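PUA domain-containing protein (Thermoplasma acidophilum DSM 1728, PDB 1Q7H) is of unknown function but carries a PUA domain, a module common in RNA-binding proteins, and so may bind RNA. Local coordinates at residues A[117-122]-A[140-145]; A[69-74]-A[103-108]; A[24-29]-A[60-65]; A[95-100]-A[124-129]. All blocks are in the same frame, centred on the assembly; numbering follows the deposited sequence.

Overall arrangement
Interaction 3 comes first along the chain and lies in the N-terminal DUF1947 region. Interactions 1, 2 and 4 all belong to the PUA domain and its mixed sheet. Strand 106-111 of interaction 2 pairs with strand 116-122 of interaction 1, and their centres are about 11 Å apart. At the other flank of interaction 2, strand 72-75 pairs with strand 94-97 of interaction 4, with centres about 9 Å apart. Interaction 4 alternates along the chain with interactions 1 and 2, so the domain is interlaced. Interaction 3 is about 24 Å from interaction 4, centre to centre. Its helix 60-65 touches interactions 1 and 2, which joins the two regions.

Interaction 1. Residues A[117-122]-A[140-145]; sequences IAVGMA and IIHFPG
Val119 and His142 form an antiparallel hydrogen-bonded pair. Val119 N donates to His142 O over 2.9 Å, and the bond is fairly straight at 165°. Val119 O receives two amides in return. Ile141 N comes within 2.9 Å of Val119 O, while the bond from His142 N to the same oxygen is weak at 3.3 Å. Two residues, Ile141 and His142, thus stand opposite the single Val119, which makes a classic beta bulge. The register slips by one, and Gly120 and Ile140 form the next pair, an antiparallel non-hydrogen-bonded one.

The end of the Ile141 side chain comes in toward Val119 and Met121. Its CG1 lies between the backbone N and the carbonyl carbon (chi1 61°), which brings CG1 to 3.5 Å from Val119 O. Ile141 CD1 then meets Val119 CG1 at 3.9 Å and SE of the selenomethionine Met121 at 4.1 Å. Ala118 CB packs on Ile140 CG1 at 4.0 Å. Past the strand end, Pro144 CD lies 3.1 Å from Ile117 O.

Farther out, Asp146 OD2 accepts from Phe143 N. A second classic bulge sets Ile117 and Ala118 together across from Val109.

Strand 116-122 runs between strands 106-111 and 136-142. Ile83 of helix 80-83 touches Ala118, and Ile57 of strand 56-58 touches Val119, Ile141 and His142.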
loop_
_atom_site.group_PDB
_atom_site.type_symbol
_atom_site.label_atom_id
_atom_site.label_comp_id
_atom_site.label_asym_id
_atom_site.label_seq_id
_atom_site.Cartn_x
_atom_site.Cartn_y
_atom_site.Cartn_z
ATOM N N ILE A 117 -5.213 1.510 -5.695
ATOM C CA ILE A 117 -4.325 2.222 -6.601
ATOM C C ILE A 117 -3.030 2.746 -5.994
ATOM O O ILE A 117 -2.112 3.082 -6.724
ATOM C CB ILE A 117 -5.073 3.389 -7.246
ATOM C CG1 ILE A 117 -5.564 4.348 -6.155
ATOM C CG2 ILE A 117 -6.243 2.853 -8.083
ATOM C CD1 ILE A 117 -6.378 5.523 -6.678
ATOM N N ALA A 118 -2.943 2.820 -4.670
ATOM C CA ALA A 118 -1.715 3.312 -4.063
ATOM C C ALA A 118 -1.620 3.023 -2.580
ATOM O O ALA A 118 -2.594 2.610 -1.943
ATOM C CB ALA A 118 -1.587 4.825 -4.289
ATOM N N VAL A 119 -0.418 3.219 -2.047
ATOM C CA VAL A 119 -0.166 3.067 -0.626
ATOM C C VAL A 119 0.258 4.458 -0.183
ATOM O O VAL A 119 0.996 5.147 -0.889
ATOM C CB VAL A 119 0.972 2.079 -0.319
ATOM C CG1 VAL A 119 1.208 2.014 1.212
ATOM C CG2 VAL A 119 0.612 0.707 -0.848
ATOM N N GLY A 120 -0.233 4.890 0.968
ATOM C CA GLY A 120 0.132 6.204 1.446
ATOM C C GLY A 120 0.449 6.211 2.926
ATOM O O GLY A 120 0.368 5.193 3.611
HETATM N N MSE A 121 0.826 7.383 3.410
HETATM C CA MSE A 121 1.148 7.577 4.805
HETATM C C MSE A 121 0.251 8.755 5.185
HETATM O O MSE A 121 0.346 9.833 4.594
HETATM C CB MSE A 121 2.624 7.942 4.941
HETATM C CG MSE A 121 3.322 7.278 6.104
HETATM SE SE MSE A 121 3.420 5.331 5.967
HETATM C CE MSE A 121 3.791 4.953 7.825
ATOM N N ALA A 122 -0.643 8.536 6.137
ATOM C CA ALA A 122 -1.570 9.576 6.559
ATOM C C ALA A 122 -0.881 10.815 7.120
ATOM O O ALA A 122 0.068 10.718 7.894
ATOM C CB ALA A 122 -2.542 9.010 7.595
ATOM N N ILE A 140 1.642 9.951 -0.940
ATOM C CA ILE A 140 1.675 8.616 -1.555
ATOM C C ILE A 140 3.102 8.074 -1.610
ATOM O O ILE A 140 4.004 8.739 -2.122
ATOM C CB ILE A 140 1.071 8.636 -2.987
ATOM C CG1 ILE A 140 -0.437 8.367 -2.946
ATOM C CG2 ILE A 140 1.675 7.519 -3.824
ATOM C CD1 ILE A 140 -1.133 8.811 -1.721
ATOM N N ILE A 141 3.303 6.866 -1.088
ATOM C CA ILE A 141 4.635 6.266 -1.069
ATOM C C ILE A 141 4.825 5.127 -2.073
ATOM O O ILE A 141 5.947 4.656 -2.285
ATOM C CB ILE A 141 5.010 5.762 0.341
ATOM C CG1 ILE A 141 4.017 4.694 0.803
ATOM C CG2 ILE A 141 5.031 6.930 1.325
ATOM C CD1 ILE A 141 4.367 4.102 2.155
ATOM N N HIS A 142 3.734 4.671 -2.676
ATOM C CA HIS A 142 3.817 3.629 -3.690
ATOM C C HIS A 142 2.612 3.707 -4.600
ATOM O O HIS A 142 1.476 3.825 -4.139
ATOM C CB HIS A 142 3.890 2.221 -3.089
ATOM C CG HIS A 142 3.836 1.137 -4.126
ATOM N ND1 HIS A 142 2.943 0.088 -4.066
ATOM C CD2 HIS A 142 4.499 0.997 -5.297
ATOM C CE1 HIS A 142 3.052 -0.646 -5.160
ATOM N NE2 HIS A 142 3.989 -0.113 -5.926
ATOM N N PHE A 143 2.865 3.631 -5.901
ATOM C CA PHE A 143 1.800 3.701 -6.887
ATOM C C PHE A 143 2.252 2.925 -8.111
ATOM O O PHE A 143 3.433 2.617 -8.247
ATOM C CB PHE A 143 1.499 5.168 -7.225
ATOM C CG PHE A 143 2.693 5.940 -7.705
ATOM C CD1 PHE A 143 2.934 6.103 -9.067
ATOM C CD2 PHE A 143 3.589 6.490 -6.798
ATOM C CE1 PHE A 143 4.051 6.804 -9.515
ATOM C CE2 PHE A 143 4.716 7.195 -7.243
ATOM C CZ PHE A 143 4.941 7.347 -8.604
ATOM N N PRO A 144 1.325 2.608 -9.029
ATOM C CA PRO A 144 1.713 1.848 -10.219
ATOM C C PRO A 144 2.806 2.502 -11.068
ATOM O O PRO A 144 2.781 3.704 -11.316
ATOM C CB PRO A 144 0.399 1.706 -10.983
ATOM C CG PRO A 144 -0.656 1.789 -9.897
ATOM C CD PRO A 144 -0.114 2.924 -9.059
ATOM N N GLY A 145 3.761 1.692 -11.514
ATOM C CA GLY A 145 4.829 2.201 -12.354
ATOM C C GLY A 145 5.846 3.090 -11.667
ATOM O O GLY A 145 6.668 3.716 -12.337
#

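Interaction 2. Residues A[69-74]-A[103-108]; sequences SRNIVT and KGDMIF
Asn71 and Phe108 begin the backbone pairing. Phe108 N donates to Asn71 O at 2.9 Å, and Val73 N donates to Phe108 O at 3.0 Å. These two bonds flank Ile72, which forms a parallel bridge with Phe108.

One side chain adds a polar bond. Asn71 ND2 donates to Met106 O at 2.9 Å, nearly along the C=O axis. The oxygen lies 21° out of the amide plane. Asn71 CG is anti to the carbonyl carbon (chi1 -64°), which places CG 3.6 Å from Met106 O. Asn71 OD1 sits 3.6 Å above the plane of the Arg70 guanidinium, toward the rim. Arg70 NH1 donates to Arg21 O.

The apolar contact is between Val73 CG2 and Ile107 CD1, at 3.8 Å.

A polar oxygen meets the Phe108 ring: Arg70 O approaches its edge in the ring plane, 3.4 Å from Phe108 CD2.

Charge is near but not paired. Arg70 NH2 and Asp105 OD2 are 5.5 Å apart, and that oxygen accepts from Arg102 N. Asn71 thus extends the strand pairing: its backbone O accepts from Phe108 N and its side-chain ND2 donates to Met106 O, in a mostly buried setting where polar groups need such partners.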
loop_
_atom_site.group_PDB
_atom_site.type_symbol
_atom_site.label_atom_id
_atom_site.label_comp_id
_atom_site.label_asym_id
_atom_site.label_seq_id
_atom_site.Cartn_x
_atom_site.Cartn_y
_atom_site.Cartn_z
ATOM N N SER A 69 -7.862 -5.127 5.498
ATOM C CA SER A 69 -9.151 -4.973 6.166
ATOM C C SER A 69 -9.214 -3.701 6.999
ATOM O O SER A 69 -10.225 -3.421 7.628
ATOM C CB SER A 69 -9.444 -6.178 7.058
ATOM O OG SER A 69 -8.452 -6.321 8.058
ATOM N N ARG A 70 -8.128 -2.938 7.019
ATOM C CA ARG A 70 -8.115 -1.690 7.770
ATOM C C ARG A 70 -7.280 -0.653 7.050
ATOM O O ARG A 70 -6.542 -0.976 6.120
ATOM C CB ARG A 70 -7.570 -1.910 9.194
ATOM C CG ARG A 70 -6.209 -2.612 9.262
ATOM C CD ARG A 70 -5.854 -3.021 10.699
ATOM N NE ARG A 70 -5.489 -1.878 11.536
ATOM C CZ ARG A 70 -4.247 -1.424 11.714
ATOM N NH1 ARG A 70 -3.217 -2.012 11.118
ATOM N NH2 ARG A 70 -4.034 -0.370 12.492
ATOM N N ASN A 71 -7.435 0.597 7.477
ATOM C CA ASN A 71 -6.704 1.735 6.941
ATOM C C ASN A 71 -6.976 2.005 5.481
ATOM O O ASN A 71 -6.100 2.461 4.760
ATOM C CB ASN A 71 -5.206 1.543 7.169
ATOM C CG ASN A 71 -4.846 1.528 8.645
ATOM O OD1 ASN A 71 -5.725 1.446 9.501
ATOM N ND2 ASN A 71 -3.557 1.599 8.947
ATOM N N ILE A 72 -8.202 1.737 5.057
ATOM C CA ILE A 72 -8.586 1.959 3.675
ATOM C C ILE A 72 -9.135 3.369 3.467
ATOM O O ILE A 72 -9.859 3.899 4.307
ATOM C CB ILE A 72 -9.650 0.941 3.237
ATOM C CG1 ILE A 72 -9.061 -0.466 3.239
ATOM C CG2 ILE A 72 -10.149 1.270 1.850
ATOM C CD1 ILE A 72 -10.130 -1.546 3.142
ATOM N N VAL A 73 -8.777 3.966 2.338
ATOM C CA VAL A 73 -9.225 5.305 1.984
ATOM C C VAL A 73 -9.733 5.258 0.557
ATOM O O VAL A 73 -9.023 4.823 -0.348
ATOM C CB VAL A 73 -8.066 6.319 2.058
ATOM C CG1 VAL A 73 -8.555 7.698 1.685
ATOM C CG2 VAL A 73 -7.473 6.319 3.459
ATOM N N THR A 74 -10.972 5.688 0.359
ATOM C CA THR A 74 -11.576 5.687 -0.964
ATOM C C THR A 74 -11.604 7.095 -1.540
ATOM O O THR A 74 -12.068 8.031 -0.887
ATOM C CB THR A 74 -12.998 5.132 -0.899
ATOM O OG1 THR A 74 -12.947 3.829 -0.323
ATOM C CG2 THR A 74 -13.624 5.048 -2.304
ATOM N N LYS A 103 -2.743 10.230 12.002
ATOM C CA LYS A 103 -1.553 10.749 11.346
ATOM C C LYS A 103 -0.410 9.771 11.581
ATOM O O LYS A 103 -0.169 9.349 12.709
ATOM C CB LYS A 103 -1.204 12.126 11.920
ATOM C CG LYS A 103 -0.045 12.797 11.220
ATOM C CD LYS A 103 0.010 14.284 11.511
ATOM C CE LYS A 103 1.068 14.965 10.656
ATOM N NZ LYS A 103 0.990 16.446 10.769
ATOM N N GLY A 104 0.282 9.389 10.512
ATOM C CA GLY A 104 1.386 8.459 10.668
ATOM C C GLY A 104 1.103 7.027 10.243
ATOM O O GLY A 104 2.036 6.273 9.985
ATOM N N ASP A 105 -0.170 6.642 10.183
ATOM C CA ASP A 105 -0.543 5.293 9.760
ATOM C C ASP A 105 -0.317 5.105 8.258
ATOM O O ASP A 105 -0.382 6.055 7.472
ATOM C CB ASP A 105 -2.034 5.016 10.008
ATOM C CG ASP A 105 -2.408 5.003 11.472
ATOM O OD1 ASP A 105 -1.505 4.874 12.319
ATOM O OD2 ASP A 105 -3.618 5.109 11.771
HETATM N N MSE A 106 -0.059 3.872 7.858
HETATM C CA MSE A 106 0.087 3.566 6.444
HETATM C C MSE A 106 -1.365 3.404 5.978
HETATM O O MSE A 106 -2.172 2.787 6.676
HETATM C CB MSE A 106 0.837 2.246 6.258
HETATM C CG MSE A 106 1.173 1.924 4.817
HETATM SE SE MSE A 106 2.232 0.287 4.685
HETATM C CE MSE A 106 3.921 0.955 5.335
ATOM N N ILE A 107 -1.708 3.975 4.826
ATOM C CA ILE A 107 -3.063 3.842 4.311
ATOM C C ILE A 107 -3.052 3.210 2.931
ATOM O O ILE A 107 -2.066 3.290 2.194
ATOM C CB ILE A 107 -3.802 5.201 4.239
ATOM C CG1 ILE A 107 -3.084 6.148 3.275
ATOM C CG2 ILE A 107 -3.903 5.795 5.632
ATOM C CD1 ILE A 107 -3.906 7.343 2.867
ATOM N N PHE A 108 -4.170 2.588 2.586
ATOM C CA PHE A 108 -4.312 1.900 1.321
ATOM C C PHE A 108 -5.438 2.569 0.563
ATOM O O PHE A 108 -6.595 2.509 0.965
ATOM C CB PHE A 108 -4.581 0.429 1.625
ATOM C CG PHE A 108 -3.598 -0.139 2.604
ATOM C CD1 PHE A 108 -2.247 -0.180 2.289
ATOM C CD2 PHE A 108 -4.002 -0.536 3.872
ATOM C CE1 PHE A 108 -1.299 -0.603 3.228
ATOM C CE2 PHE A 108 -3.070 -0.960 4.820
ATOM C CZ PHE A 108 -1.713 -0.995 4.499
#

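Interaction 3. Residues A[24-29]-A[60-65]; sequences IDITGE and VYLLNY
The loop that follows helix 9-20 packs against the short helix 60-65, with Ile24 and Ile26 set against Leu62. Ile24 CG2 meets Leu62 CG at 3.7 Å. Ile24 CD1 reaches on to Leu63 CD2 at 3.9 Å. Ile26 CG2 touches Leu62 CD1 at 3.6 Å, and these two side chains cross at about a right angle. Leu62 CG is anti to the backbone N (chi1 176°), which sets the branch point beside Ile24.

The loop also holds its own shape. Thr27 N donates to Asp25 OD1 at 3.1 Å, nearly in line with the C-O bond. Glu29 N donates to Ile26 O at 3.0 Å. The first bond is the mark of an Asx turn, and the second closes a type II beta turn with Gly28 at its third position.

The polar link lies farther along the loop. Glu29 and Tyr65 reach toward each other tip to tip. Tyr65 OH donates to Glu29 OE2 at 2.6 Å, on the syn side and 24° out of the carboxylate plane. The ring and carboxylate planes are 78° apart.

The arrangement is a loop-on-helix packing within the N-terminal DUF1947 region. Helix 9-20 covers it through Met19, which touches Ile24, Ile26 and Leu62, so three elements share this small apolar core.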
loop_
_atom_site.group_PDB
_atom_site.type_symbol
_atom_site.label_atom_id
_atom_site.label_comp_id
_atom_site.label_asym_id
_atom_site.label_seq_id
_atom_site.Cartn_x
_atom_site.Cartn_y
_atom_site.Cartn_z
ATOM N N ILE A 24 -4.019 -8.149 5.540
ATOM C CA ILE A 24 -3.647 -8.670 4.221
ATOM C C ILE A 24 -3.175 -10.096 4.501
ATOM O O ILE A 24 -2.123 -10.314 5.110
ATOM C CB ILE A 24 -2.510 -7.809 3.581
ATOM C CG1 ILE A 24 -3.007 -6.367 3.399
ATOM C CG2 ILE A 24 -2.090 -8.393 2.227
ATOM C CD1 ILE A 24 -1.987 -5.376 2.887
ATOM N N ASP A 25 -3.964 -11.065 4.063
ATOM C CA ASP A 25 -3.685 -12.474 4.321
ATOM C C ASP A 25 -2.929 -13.251 3.248
ATOM O O ASP A 25 -3.510 -13.634 2.233
ATOM C CB ASP A 25 -5.014 -13.188 4.611
ATOM C CG ASP A 25 -4.833 -14.637 5.023
ATOM O OD1 ASP A 25 -3.715 -15.185 4.893
ATOM O OD2 ASP A 25 -5.826 -15.239 5.474
ATOM N N ILE A 26 -1.640 -13.496 3.480
ATOM C CA ILE A 26 -0.827 -14.275 2.546
ATOM C C ILE A 26 -0.180 -15.439 3.286
ATOM O O ILE A 26 0.813 -15.998 2.839
ATOM C CB ILE A 26 0.292 -13.440 1.885
ATOM C CG1 ILE A 26 1.077 -12.679 2.954
ATOM C CG2 ILE A 26 -0.299 -12.489 0.849
ATOM C CD1 ILE A 26 2.285 -11.944 2.404
ATOM N N THR A 27 -0.745 -15.793 4.431
ATOM C CA THR A 27 -0.216 -16.896 5.225
ATOM C C THR A 27 -0.109 -18.139 4.355
ATOM O O THR A 27 -1.046 -18.476 3.637
ATOM C CB THR A 27 -1.138 -17.197 6.418
ATOM O OG1 THR A 27 -1.061 -16.119 7.356
ATOM C CG2 THR A 27 -0.735 -18.492 7.101
ATOM N N GLY A 28 1.042 -18.803 4.402
ATOM C CA GLY A 28 1.231 -20.004 3.606
ATOM C C GLY A 28 1.793 -19.793 2.209
ATOM O O GLY A 28 2.195 -20.755 1.557
ATOM N N GLU A 29 1.824 -18.553 1.734
ATOM C CA GLU A 29 2.357 -18.275 0.400
ATOM C C GLU A 29 3.889 -18.290 0.422
ATOM O O GLU A 29 4.510 -17.658 1.277
ATOM C CB GLU A 29 1.870 -16.908 -0.077
ATOM C CG GLU A 29 0.359 -16.723 0.004
ATOM C CD GLU A 29 -0.345 -16.931 -1.329
ATOM O OE1 GLU A 29 0.320 -17.325 -2.314
ATOM O OE2 GLU A 29 -1.576 -16.695 -1.387
ATOM N N VAL A 60 0.773 -2.573 -4.985
ATOM C CA VAL A 60 -0.602 -2.403 -5.401
ATOM C C VAL A 60 -1.126 -3.744 -5.912
ATOM O O VAL A 60 -2.327 -3.982 -5.880
ATOM C CB VAL A 60 -0.762 -1.317 -6.493
ATOM C CG1 VAL A 60 -0.627 0.069 -5.862
ATOM C CG2 VAL A 60 0.283 -1.514 -7.590
ATOM N N TYR A 61 -0.232 -4.627 -6.366
ATOM C CA TYR A 61 -0.673 -5.941 -6.844
ATOM C C TYR A 61 -1.156 -6.761 -5.659
ATOM O O TYR A 61 -2.173 -7.444 -5.747
ATOM C CB TYR A 61 0.458 -6.705 -7.544
ATOM C CG TYR A 61 1.119 -5.932 -8.653
ATOM C CD1 TYR A 61 0.376 -5.090 -9.483
ATOM C CD2 TYR A 61 2.492 -6.032 -8.870
ATOM C CE1 TYR A 61 0.991 -4.360 -10.506
ATOM C CE2 TYR A 61 3.115 -5.313 -9.884
ATOM C CZ TYR A 61 2.364 -4.480 -10.696
ATOM O OH TYR A 61 2.992 -3.767 -11.683
ATOM N N LEU A 62 -0.423 -6.701 -4.548
ATOM C CA LEU A 62 -0.835 -7.450 -3.370
ATOM C C LEU A 62 -2.148 -6.875 -2.836
ATOM O O LEU A 62 -3.043 -7.618 -2.453
ATOM C CB LEU A 62 0.235 -7.407 -2.277
ATOM C CG LEU A 62 -0.173 -8.096 -0.964
ATOM C CD1 LEU A 62 -0.581 -9.550 -1.246
ATOM C CD2 LEU A 62 0.979 -8.067 0.021
ATOM N N LEU A 63 -2.271 -5.552 -2.820
ATOM C CA LEU A 63 -3.494 -4.936 -2.326
ATOM C C LEU A 63 -4.723 -5.439 -3.091
ATOM O O LEU A 63 -5.810 -5.584 -2.524
ATOM C CB LEU A 63 -3.408 -3.414 -2.438
ATOM C CG LEU A 63 -2.447 -2.676 -1.499
ATOM C CD1 LEU A 63 -2.589 -1.184 -1.734
ATOM C CD2 LEU A 63 -2.756 -2.997 -0.050
ATOM N N ASN A 64 -4.547 -5.723 -4.373
ATOM C CA ASN A 64 -5.662 -6.177 -5.188
ATOM C C ASN A 64 -5.829 -7.683 -5.188
ATOM O O ASN A 64 -6.886 -8.186 -5.546
ATOM C CB ASN A 64 -5.521 -5.637 -6.610
ATOM C CG ASN A 64 -5.792 -4.144 -6.682
ATOM O OD1 ASN A 64 -4.927 -3.338 -7.069
ATOM N ND2 ASN A 64 -7.001 -3.762 -6.298
ATOM N N TYR A 65 -4.789 -8.398 -4.766
ATOM C CA TYR A 65 -4.834 -9.852 -4.693
ATOM C C TYR A 65 -5.423 -10.272 -3.337
ATOM O O TYR A 65 -6.211 -11.208 -3.250
ATOM C CB TYR A 65 -3.419 -10.415 -4.864
ATOM C CG TYR A 65 -3.266 -11.872 -4.491
ATOM C CD1 TYR A 65 -4.132 -12.839 -5.005
ATOM C CD2 TYR A 65 -2.234 -12.292 -3.651
ATOM C CE1 TYR A 65 -3.976 -14.187 -4.695
ATOM C CE2 TYR A 65 -2.063 -13.644 -3.339
ATOM C CZ TYR A 65 -2.938 -14.585 -3.864
ATOM O OH TYR A 65 -2.783 -15.923 -3.564
#

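Interaction 4. Residues A[95-100]-A[124-129]; sequences VSMDDS and MDAGEV
Selenomethionine Met97 extends from strand 94-97 onto the start of helix 126-132. Its SE lies 3.7 Å from Val129 CG1, and the two side chains cross obliquely. The chain is bent at chi3 (-68°), which turns the methyl group aside from Val129. CE then meets Ala126, 4.0 Å from its CA and 4.1 Å from its CB. One side chain thus touches both residues on successive turns of the helix. Met97 also touches Val73 of strand 72-75.

Ala126 CB points at the backbone of the other segment. It lies 3.4 Å from Asp98 O and 3.7 Å from Asp99 CA. This contact joins the edge strand of the mixed PUA sheet to the N-terminal end of the helix. Asp125 is at the N-cap position but makes no capping bond with its side chain; its OD1 accepts from Lys103 N instead.

Beyond Met97, Asp98 begins an Asx turn: its OD1 accepts from Ser100 N at 2.8 Å. Ser100 OG donates to the same oxygen at 2.6 Å, from above the carboxylate plane. Both donors come from the same face. The other carboxylate oxygen, Asp98 OD2, accepts from Asn71 N.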
loop_
_atom_site.group_PDB
_atom_site.type_symbol
_atom_site.label_atom_id
_atom_site.label_comp_id
_atom_site.label_asym_id
_atom_site.label_seq_id
_atom_site.Cartn_x
_atom_site.Cartn_y
_atom_site.Cartn_z
ATOM N N VAL A 95 -13.674 10.157 -0.470
ATOM C CA VAL A 95 -15.077 9.793 -0.351
ATOM C C VAL A 95 -15.371 9.180 1.025
ATOM O O VAL A 95 -16.370 9.507 1.665
ATOM C CB VAL A 95 -15.456 8.785 -1.455
ATOM C CG1 VAL A 95 -16.918 8.404 -1.342
ATOM C CG2 VAL A 95 -15.169 9.385 -2.812
ATOM N N SER A 96 -14.492 8.295 1.482
ATOM C CA SER A 96 -14.672 7.658 2.779
ATOM C C SER A 96 -13.353 7.069 3.232
ATOM O O SER A 96 -12.435 6.919 2.441
ATOM C CB SER A 96 -15.724 6.546 2.685
ATOM O OG SER A 96 -15.288 5.534 1.789
HETATM N N MSE A 97 -13.254 6.736 4.509
HETATM C CA MSE A 97 -12.028 6.157 5.016
HETATM C C MSE A 97 -12.273 5.524 6.374
HETATM O O MSE A 97 -13.284 5.798 7.027
HETATM C CB MSE A 97 -10.939 7.236 5.114
HETATM C CG MSE A 97 -11.174 8.272 6.209
HETATM SE SE MSE A 97 -10.093 9.907 6.078
HETATM C CE MSE A 97 -8.322 9.214 6.456
ATOM N N ASP A 98 -11.351 4.652 6.775
ATOM C CA ASP A 98 -11.409 3.978 8.066
ATOM C C ASP A 98 -11.374 5.088 9.129
ATOM O O ASP A 98 -10.449 5.890 9.146
ATOM C CB ASP A 98 -10.182 3.075 8.202
ATOM C CG ASP A 98 -10.243 2.172 9.413
ATOM O OD1 ASP A 98 -10.636 2.635 10.510
ATOM O OD2 ASP A 98 -9.877 0.992 9.268
ATOM N N ASP A 99 -12.364 5.154 10.015
ATOM C CA ASP A 99 -12.340 6.229 11.004
ATOM C C ASP A 99 -11.310 6.049 12.101
ATOM O O ASP A 99 -11.193 6.891 12.981
ATOM C CB ASP A 99 -13.728 6.481 11.619
ATOM C CG ASP A 99 -14.321 5.253 12.285
ATOM O OD1 ASP A 99 -13.573 4.490 12.930
ATOM O OD2 ASP A 99 -15.554 5.064 12.177
ATOM N N SER A 100 -10.536 4.972 12.041
ATOM C CA SER A 100 -9.528 4.764 13.060
ATOM C C SER A 100 -8.161 5.252 12.584
ATOM O O SER A 100 -7.189 5.186 13.320
ATOM C CB SER A 100 -9.465 3.290 13.461
ATOM O OG SER A 100 -8.873 2.504 12.452
HETATM N N MSE A 124 -3.051 13.326 8.275
HETATM C CA MSE A 124 -4.132 13.856 9.110
HETATM C C MSE A 124 -4.929 12.712 9.740
HETATM O O MSE A 124 -4.923 11.590 9.223
HETATM C CB MSE A 124 -5.108 14.690 8.262
HETATM C CG MSE A 124 -4.540 15.960 7.641
HETATM SE SE MSE A 124 -5.773 16.805 6.376
HETATM C CE MSE A 124 -7.094 17.461 7.637
ATOM N N ASP A 125 -5.621 12.999 10.845
ATOM C CA ASP A 125 -6.464 12.002 11.500
ATOM C C ASP A 125 -7.790 11.929 10.728
ATOM O O ASP A 125 -8.244 12.927 10.170
ATOM C CB ASP A 125 -6.767 12.383 12.955
ATOM C CG ASP A 125 -5.519 12.481 13.820
ATOM O OD1 ASP A 125 -4.545 11.718 13.605
ATOM O OD2 ASP A 125 -5.527 13.323 14.741
ATOM N N ALA A 126 -8.418 10.755 10.709
ATOM C CA ALA A 126 -9.674 10.594 9.992
ATOM C C ALA A 126 -10.747 11.593 10.440
ATOM O O ALA A 126 -11.547 12.059 9.632
ATOM C CB ALA A 126 -10.186 9.176 10.154
ATOM N N GLY A 127 -10.766 11.916 11.727
ATOM C CA GLY A 127 -11.758 12.852 12.231
ATOM C C GLY A 127 -11.698 14.221 11.575
ATOM O O GLY A 127 -12.710 14.743 11.108
ATOM N N GLU A 128 -10.507 14.807 11.548
ATOM C CA GLU A 128 -10.310 16.126 10.963
ATOM C C GLU A 128 -10.554 16.117 9.456
ATOM O O GLU A 128 -11.123 17.066 8.912
ATOM C CB GLU A 128 -8.893 16.626 11.288
ATOM C CG GLU A 128 -8.500 17.927 10.603
ATOM C CD GLU A 128 -7.230 18.553 11.185
ATOM O OE1 GLU A 128 -6.366 17.824 11.707
ATOM O OE2 GLU A 128 -7.098 19.784 11.102
ATOM N N VAL A 129 -10.128 15.053 8.780
ATOM C CA VAL A 129 -10.343 14.958 7.334
ATOM C C VAL A 129 -11.828 14.979 6.971
ATOM O O VAL A 129 -12.252 15.747 6.115
ATOM C CB VAL A 129 -9.733 13.654 6.736
ATOM C CG1 VAL A 129 -10.168 13.478 5.276
ATOM C CG2 VAL A 129 -8.215 13.693 6.827
#